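PDB 2ITM: xylulose kinase, which phosphorylates D-xylulose to D-xylulose 5-phosphate at the expense of ATP, and works as a homodimer. Local coordinates for residues Arg157-Glu163 against Thr209-Leu213; Phe164-Met168 against Pro200-Gly205; Val239-Asp245 against His279-Arg284. All coordinates share one frame; numbering follows the deposited sequence.

Contact 1 (Arg157-Glu163 against Thr209-Leu213); sequences RLRMTGE and TGALL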
# COMPACT_ATOMS: atom_id res chain seq x y z
N ARG A 157 9.18 43.66 -13.48
CA ARG A 157 9.34 45.06 -13.16
C ARG A 157 10.20 45.81 -14.17
O ARG A 157 9.81 46.84 -14.66
CB ARG A 157 9.88 45.23 -11.74
CG ARG A 157 10.13 46.67 -11.34
CD ARG A 157 11.12 46.85 -10.21
NE ARG A 157 11.02 45.78 -9.25
CZ ARG A 157 10.00 45.61 -8.43
NH1 ARG A 157 9.00 46.47 -8.44
NH2 ARG A 157 9.98 44.59 -7.61
N LEU A 158 11.38 45.27 -14.47
CA LEU A 158 12.28 45.87 -15.44
C LEU A 158 11.63 46.08 -16.80
O LEU A 158 11.73 47.14 -17.39
CB LEU A 158 13.55 45.03 -15.58
CG LEU A 158 14.50 45.41 -16.70
CD1 LEU A 158 15.30 46.61 -16.32
CD2 LEU A 158 15.39 44.25 -17.08
N ARG A 159 10.91 45.08 -17.28
CA ARG A 159 10.12 45.20 -18.49
C ARG A 159 9.01 46.26 -18.42
O ARG A 159 8.69 46.89 -19.42
CB ARG A 159 9.56 43.85 -18.92
CG ARG A 159 10.55 42.96 -19.63
CD ARG A 159 11.02 43.49 -20.98
NE ARG A 159 10.89 42.49 -22.05
CZ ARG A 159 9.86 42.39 -22.85
NH1 ARG A 159 8.84 43.21 -22.72
NH2 ARG A 159 9.83 41.46 -23.77
N MET A 160 8.46 46.47 -17.23
CA MET A 160 7.42 47.44 -17.02
C MET A 160 7.91 48.85 -16.72
O MET A 160 7.24 49.82 -17.03
CB MET A 160 6.48 46.98 -15.91
CG MET A 160 5.54 45.87 -16.27
SD MET A 160 4.32 45.59 -14.98
CE MET A 160 5.37 45.18 -13.63
N THR A 161 9.09 48.96 -16.12
CA THR A 161 9.58 50.23 -15.59
C THR A 161 10.94 50.67 -16.07
O THR A 161 11.30 51.82 -15.95
CB THR A 161 9.60 50.23 -14.06
OG1 THR A 161 10.56 49.30 -13.58
CG2 THR A 161 8.29 49.77 -13.52
N GLY A 162 11.71 49.72 -16.60
CA GLY A 162 13.11 49.94 -16.88
C GLY A 162 14.04 50.04 -15.69
O GLY A 162 15.19 50.42 -15.85
N GLU A 163 13.55 49.70 -14.50
CA GLU A 163 14.37 49.75 -13.30
C GLU A 163 14.79 48.35 -12.87
O GLU A 163 14.10 47.38 -13.16
CB GLU A 163 13.64 50.44 -12.15
CG GLU A 163 12.84 51.67 -12.52
CD GLU A 163 13.72 52.84 -12.84
OE1 GLU A 163 14.93 52.74 -12.60
OE2 GLU A 163 13.23 53.85 -13.33
N THR A 209 9.41 51.80 -6.53
CA THR A 209 10.67 51.52 -7.20
C THR A 209 10.80 52.29 -8.51
O THR A 209 11.84 52.30 -9.13
CB THR A 209 10.82 50.03 -7.46
OG1 THR A 209 9.75 49.58 -8.28
CG2 THR A 209 10.67 49.26 -6.19
N GLY A 210 9.71 52.91 -8.93
CA GLY A 210 9.63 53.54 -10.22
C GLY A 210 8.21 53.68 -10.69
O GLY A 210 7.28 53.70 -9.89
N ALA A 211 8.05 53.78 -12.00
CA ALA A 211 6.75 53.92 -12.61
C ALA A 211 6.71 53.17 -13.93
O ALA A 211 7.74 52.87 -14.50
CB ALA A 211 6.44 55.37 -12.83
N LEU A 212 5.51 52.87 -14.40
CA LEU A 212 5.34 52.33 -15.73
C LEU A 212 5.97 53.23 -16.76
O LEU A 212 5.79 54.43 -16.74
CB LEU A 212 3.88 52.10 -16.08
CG LEU A 212 2.99 51.28 -15.17
CD1 LEU A 212 1.62 51.17 -15.78
CD2 LEU A 212 3.57 49.93 -14.88
N LEU A 213 6.72 52.63 -17.67
CA LEU A 213 7.10 53.26 -18.91
C LEU A 213 5.89 53.72 -19.71
O LEU A 213 4.91 53.01 -19.83
CB LEU A 213 7.97 52.33 -19.74
CG LEU A 213 9.21 51.79 -19.04
CD1 LEU A 213 9.62 50.49 -19.62
CD2 LEU A 213 10.31 52.80 -19.07
O HOH W 1 10.28 50.15 -11.02
O HOH W 2 10.58 54.04 -13.87

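Contact 2 (Phe164-Met168 against Pro200-Gly205); sequences FASDM and PALYEG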
# COMPACT_ATOMS: atom_id res chain seq x y z
N PHE A 164 15.93 48.26 -12.18
CA PHE A 164 16.38 47.04 -11.54
C PHE A 164 16.13 47.11 -10.04
O PHE A 164 16.86 47.76 -9.33
CB PHE A 164 17.89 46.81 -11.77
CG PHE A 164 18.30 46.73 -13.22
CD1 PHE A 164 18.59 47.87 -13.93
CD2 PHE A 164 18.40 45.51 -13.85
CE1 PHE A 164 18.97 47.79 -15.25
CE2 PHE A 164 18.78 45.44 -15.17
CZ PHE A 164 19.06 46.57 -15.86
N ALA A 165 15.11 46.41 -9.57
CA ALA A 165 14.75 46.47 -8.17
C ALA A 165 14.07 45.21 -7.65
O ALA A 165 13.36 44.53 -8.38
CB ALA A 165 13.91 47.67 -7.90
N SER A 166 14.28 44.91 -6.38
CA SER A 166 13.52 43.89 -5.68
C SER A 166 13.08 44.32 -4.28
O SER A 166 13.41 45.39 -3.83
CB SER A 166 14.33 42.59 -5.61
OG SER A 166 13.52 41.50 -5.27
N ASP A 167 12.35 43.43 -3.63
CA ASP A 167 11.96 43.61 -2.26
C ASP A 167 12.65 42.62 -1.33
O ASP A 167 13.17 41.63 -1.76
CB ASP A 167 10.44 43.51 -2.12
CG ASP A 167 9.96 42.10 -2.09
OD1 ASP A 167 9.64 41.61 -1.01
OD2 ASP A 167 9.85 41.40 -3.10
N MET A 168 12.60 42.90 -0.03
CA MET A 168 13.29 42.11 0.97
C MET A 168 12.81 40.64 1.08
O MET A 168 13.57 39.75 1.40
CB MET A 168 13.22 42.79 2.33
CG MET A 168 13.85 44.18 2.36
SD MET A 168 15.61 44.20 2.03
CE MET A 168 15.93 45.92 2.19
N PRO A 200 19.92 43.69 -8.18
CA PRO A 200 19.01 44.82 -8.13
C PRO A 200 19.15 45.62 -6.84
O PRO A 200 19.65 45.11 -5.86
CB PRO A 200 17.64 44.16 -8.19
CG PRO A 200 17.83 42.87 -7.56
CD PRO A 200 19.20 42.43 -7.95
N ALA A 201 18.70 46.86 -6.87
CA ALA A 201 18.44 47.63 -5.67
C ALA A 201 17.34 47.04 -4.79
O ALA A 201 16.37 46.51 -5.28
CB ALA A 201 18.12 49.06 -6.04
N LEU A 202 17.53 47.12 -3.48
CA LEU A 202 16.61 46.54 -2.53
C LEU A 202 15.66 47.57 -1.96
O LEU A 202 16.08 48.66 -1.63
CB LEU A 202 17.36 45.84 -1.41
CG LEU A 202 18.21 44.63 -1.78
CD1 LEU A 202 19.22 44.32 -0.70
CD2 LEU A 202 17.34 43.43 -2.08
N TYR A 203 14.41 47.19 -1.85
CA TYR A 203 13.42 48.03 -1.21
C TYR A 203 12.60 47.21 -0.23
O TYR A 203 12.67 45.99 -0.23
CB TYR A 203 12.49 48.65 -2.25
CG TYR A 203 13.13 49.64 -3.19
CD1 TYR A 203 14.05 49.23 -4.14
CD2 TYR A 203 12.81 50.98 -3.14
CE1 TYR A 203 14.63 50.13 -5.00
CE2 TYR A 203 13.37 51.88 -4.00
CZ TYR A 203 14.28 51.46 -4.93
OH TYR A 203 14.85 52.37 -5.78
N GLU A 204 11.82 47.87 0.60
CA GLU A 204 10.72 47.23 1.29
C GLU A 204 9.51 47.10 0.39
O GLU A 204 9.35 47.86 -0.54
CB GLU A 204 10.37 47.97 2.57
CG GLU A 204 11.53 48.17 3.52
CD GLU A 204 11.96 46.91 4.23
OE1 GLU A 204 11.21 45.93 4.22
OE2 GLU A 204 13.06 46.89 4.79
N GLY A 205 8.67 46.11 0.65
CA GLY A 205 7.56 45.77 -0.23
C GLY A 205 6.68 46.94 -0.60
O GLY A 205 6.18 47.00 -1.71

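Contact 3 (Val239-Asp245 against His279-Arg284); sequences VGVGMVD and HALPQR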
# COMPACT_ATOMS: atom_id res chain seq x y z
N VAL A 239 0.30 39.22 3.20
CA VAL A 239 -0.11 40.59 3.34
C VAL A 239 -1.59 40.76 2.94
O VAL A 239 -2.32 41.53 3.56
CB VAL A 239 0.80 41.53 2.50
CG1 VAL A 239 0.16 42.87 2.30
CG2 VAL A 239 2.18 41.71 3.19
N GLY A 240 -2.00 40.07 1.89
CA GLY A 240 -3.38 40.10 1.45
C GLY A 240 -4.33 39.54 2.48
O GLY A 240 -5.48 39.87 2.49
N VAL A 241 -3.83 38.68 3.35
CA VAL A 241 -4.65 37.94 4.28
C VAL A 241 -4.64 38.67 5.62
O VAL A 241 -5.43 38.39 6.49
CB VAL A 241 -4.16 36.49 4.39
CG1 VAL A 241 -4.47 35.87 5.72
CG2 VAL A 241 -4.72 35.66 3.27
N GLY A 242 -3.76 39.64 5.75
CA GLY A 242 -3.73 40.54 6.86
C GLY A 242 -2.73 40.08 7.88
O GLY A 242 -2.71 40.49 9.03
N MET A 243 -1.86 39.19 7.44
CA MET A 243 -0.83 38.66 8.29
C MET A 243 0.39 39.55 8.30
O MET A 243 1.11 39.65 7.32
CB MET A 243 -0.49 37.23 7.88
CG MET A 243 -0.44 36.25 9.03
SD MET A 243 -1.90 35.29 9.34
CE MET A 243 -3.12 36.54 9.44
N VAL A 244 0.63 40.20 9.42
CA VAL A 244 1.20 41.53 9.42
C VAL A 244 2.07 41.82 10.65
O VAL A 244 3.04 42.55 10.54
CB VAL A 244 0.10 42.58 9.24
CG1 VAL A 244 0.26 43.71 10.21
CG2 VAL A 244 0.04 43.05 7.81
N ASP A 245 1.73 41.25 11.79
CA ASP A 245 2.48 41.49 13.01
C ASP A 245 2.98 40.22 13.69
O ASP A 245 2.45 39.14 13.47
CB ASP A 245 1.66 42.31 14.00
CG ASP A 245 1.54 43.74 13.59
OD1 ASP A 245 2.53 44.37 13.24
OD2 ASP A 245 0.45 44.33 13.61
N HIS A 279 9.95 39.71 5.67
CA HIS A 279 8.58 39.94 5.22
C HIS A 279 8.53 41.11 4.24
O HIS A 279 9.43 41.92 4.19
CB HIS A 279 7.67 40.20 6.43
CG HIS A 279 6.21 39.96 6.17
ND1 HIS A 279 5.72 39.61 4.94
CD2 HIS A 279 5.15 40.02 7.00
CE1 HIS A 279 4.41 39.47 5.01
NE2 HIS A 279 4.04 39.72 6.25
N ALA A 280 7.45 41.19 3.47
CA ALA A 280 7.29 42.22 2.46
C ALA A 280 6.88 43.58 3.05
O ALA A 280 6.43 44.46 2.35
CB ALA A 280 6.31 41.79 1.40
N LEU A 281 7.00 43.68 4.37
CA LEU A 281 6.81 44.96 5.02
C LEU A 281 8.02 45.37 5.82
O LEU A 281 8.84 44.55 6.19
CB LEU A 281 5.56 44.92 5.90
CG LEU A 281 4.22 44.71 5.22
CD1 LEU A 281 3.21 44.15 6.17
CD2 LEU A 281 3.72 45.98 4.54
N PRO A 282 8.11 46.66 6.10
CA PRO A 282 9.27 47.21 6.79
C PRO A 282 9.35 46.69 8.21
O PRO A 282 8.34 46.57 8.88
CB PRO A 282 9.01 48.70 6.76
CG PRO A 282 8.14 48.89 5.57
CD PRO A 282 7.25 47.72 5.57
N GLN A 283 10.56 46.35 8.63
CA GLN A 283 10.82 45.82 9.95
C GLN A 283 9.95 44.60 10.30
O GLN A 283 9.57 44.42 11.43
CB GLN A 283 10.69 46.90 11.01
CG GLN A 283 11.80 47.92 11.00
CD GLN A 283 13.15 47.34 11.33
OE1 GLN A 283 13.43 47.05 12.48
NE2 GLN A 283 13.99 47.18 10.32
N ARG A 284 9.65 43.79 9.29
CA ARG A 284 8.93 42.56 9.51
C ARG A 284 9.66 41.37 8.93
O ARG A 284 10.27 41.45 7.88
CB ARG A 284 7.54 42.65 8.91
CG ARG A 284 6.55 43.44 9.72
CD ARG A 284 6.39 42.98 11.14
NE ARG A 284 6.86 44.00 12.04
CZ ARG A 284 6.10 44.92 12.58
NH1 ARG A 284 4.82 44.93 12.32
NH2 ARG A 284 6.62 45.83 13.37

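Contact 1 (Arg157-Glu163 against Thr209-Leu213)
T209 and L213 grip helix 152-161 at two levels, with T161 between them. T209 stands toward the helix and crosses the side chain of R157 at about a right angle, its CG2 methyl lying over one face of the guanidinium. Its OG1 sits between the backbone N and the carbonyl carbon (chi1 60°). From there it takes a weak, bent bond from R157 NH1 (3.2 Å from NH1 to T209 OG1), while V227 O gives this hydroxyl a further partner. The guanidinium itself is held more firmly from outside, by the carbonyl oxygens of A165, V228 and A229 and by D154. One water lies between the two threonines, 2.7 Å from T161 OG1 and 2.8 Å from T209 OG1.

T161 OG1 also hydrogen-bonds back to R157 O at 2.8 Å, rising above that carbonyl plane, and accepts from E163 N in an ST turn; three bonds thus fix its rotation. With OG1 of T161 so placed (chi1 67°), CG2 is turned beside the backbone N and lies against A211 O, which CB also touches. A second water receives the N-H of A211 and lies 2.7 Å from E163 OE2.

L213 closes the helix end. Its N points at M160 O, 2.9 Å away, in the carbonyl plane and nearly straight (168°), and L212 CA adds a C-H...O contact to the same oxygen. The fork of L213 straddles the last turn, L213 CD2 lying 3.4 Å from T161 O and CD1 3.7 Å from R159 O. L213 is in turn the N-cap residue of helix 214-220, so the end of one helix meets the start of another. Strand 208-211 is an outer strand of the six-stranded sheet; R157, T161 and L212 pack on V227 of the adjoining strand 226-232, and M160 reaches I73 on strand 70-75.

Contact 2 (Phe164-Met168 against Pro200-Gly205)
S166 joins F164-M168 to P200-G205 through both of its backbone groups, the middle of a short parallel ladder. Its N bonds almost linearly to A201 O (2.9 Å, 169°), and its O accepts from Y203 N, also at 2.9 Å. A201 N to F164 O extends the pairing at one end, while the bond from M168 N to Y203 O at the other is weak. C-H...O contacts supplement the ladder, D167 CA approaching Y203 O to 3.2 Å.

Apolar contacts fall on both faces. A165 CB rests 3.9 Å from Y203 CE1, and S166 CB meets P200 CG on the opposite face. M168, bent at chi2 (-64°), doubles back across L202 at about a right angle, bringing CE to 3.9 Å from L202 CB.

Among the polar groups, the E204 carboxylate crosses M168 at a slant, both of its oxygens near CG, while pairing with R182. D167 is the N-cap of helix 168-172: its OD1 bonds to S169 OG and weakly to D170 N, and OD2 forms a salt bridge with K153. The two-stranded sheet leans on strand 226-232, where D167 and Y203 both touch A229, and on helix 152-161, whose L158 and K153 meet F164 and S166.

Contact 3 (Val239-Asp245 against His279-Arg284)
H279 carries its ring trans to the backbone N (chi1 -159°), which aims NE2 at the backbone of M243, while V239, with CG1 anti to the backbone N (chi1 163°) and CG2 therefore anti to the carbonyl carbon, directs CG2 to the same ring. The NE2-H bond of H279 to M243 O spans 3.1 Å and is straight (179°), with the oxygen in the ring plane. V239 CG2 approaches H279 CE1 obliquely at 3.6 Å and meets L281 CD1 tip to tip; V244 CG2 reaches L281 CD1 from another direction, at 3.7 Å.

The bend of R284 at chi2 brings its CD to 3.4 Å from V244 O, and a further bend at chi3 turns the guanidinium edge to offer NH1 weakly to the same oxygen. R284 NH1 also forms a salt bridge with D245 OD1, whose 2.5 Å spacing is too short to be taken literally. R284 NE turns back to Q283 O (2.8 Å).

The last turn of helix 233-241 and the loop that follows are thereby joined to the turn between strands 275-278 and 285-291. One directional bond and an apolar cluster combine with an ion pair at the partly exposed edge. Since a carbonyl can only accept, the straight bond to M243 O requires the proton on NE2 of H279 and holds the ring's orientation.

In the fold
Contacts 1 and 2 hold successive elements: helix 152-161 leads into strand 165-167, and strand 201-203 into strand 208-211. They meet where T209 packs on Y203 and on A165. Contact 3 comes later in the chain and is separate from contact 1, but touches contact 2, where E204 lies against P282 and D167 against A280. All three are partly buried. Contact 1 is farthest from the chain centre, at about 24 Å, and combines a direct backbone bond and packing with water bridges; contact 2, about 18 Å out, rests on backbone pairing; contact 3, about 13 Å out, depends on side chains. The D167 and H279 side chains lie about 11 and 12 Å from bound D-xylulose.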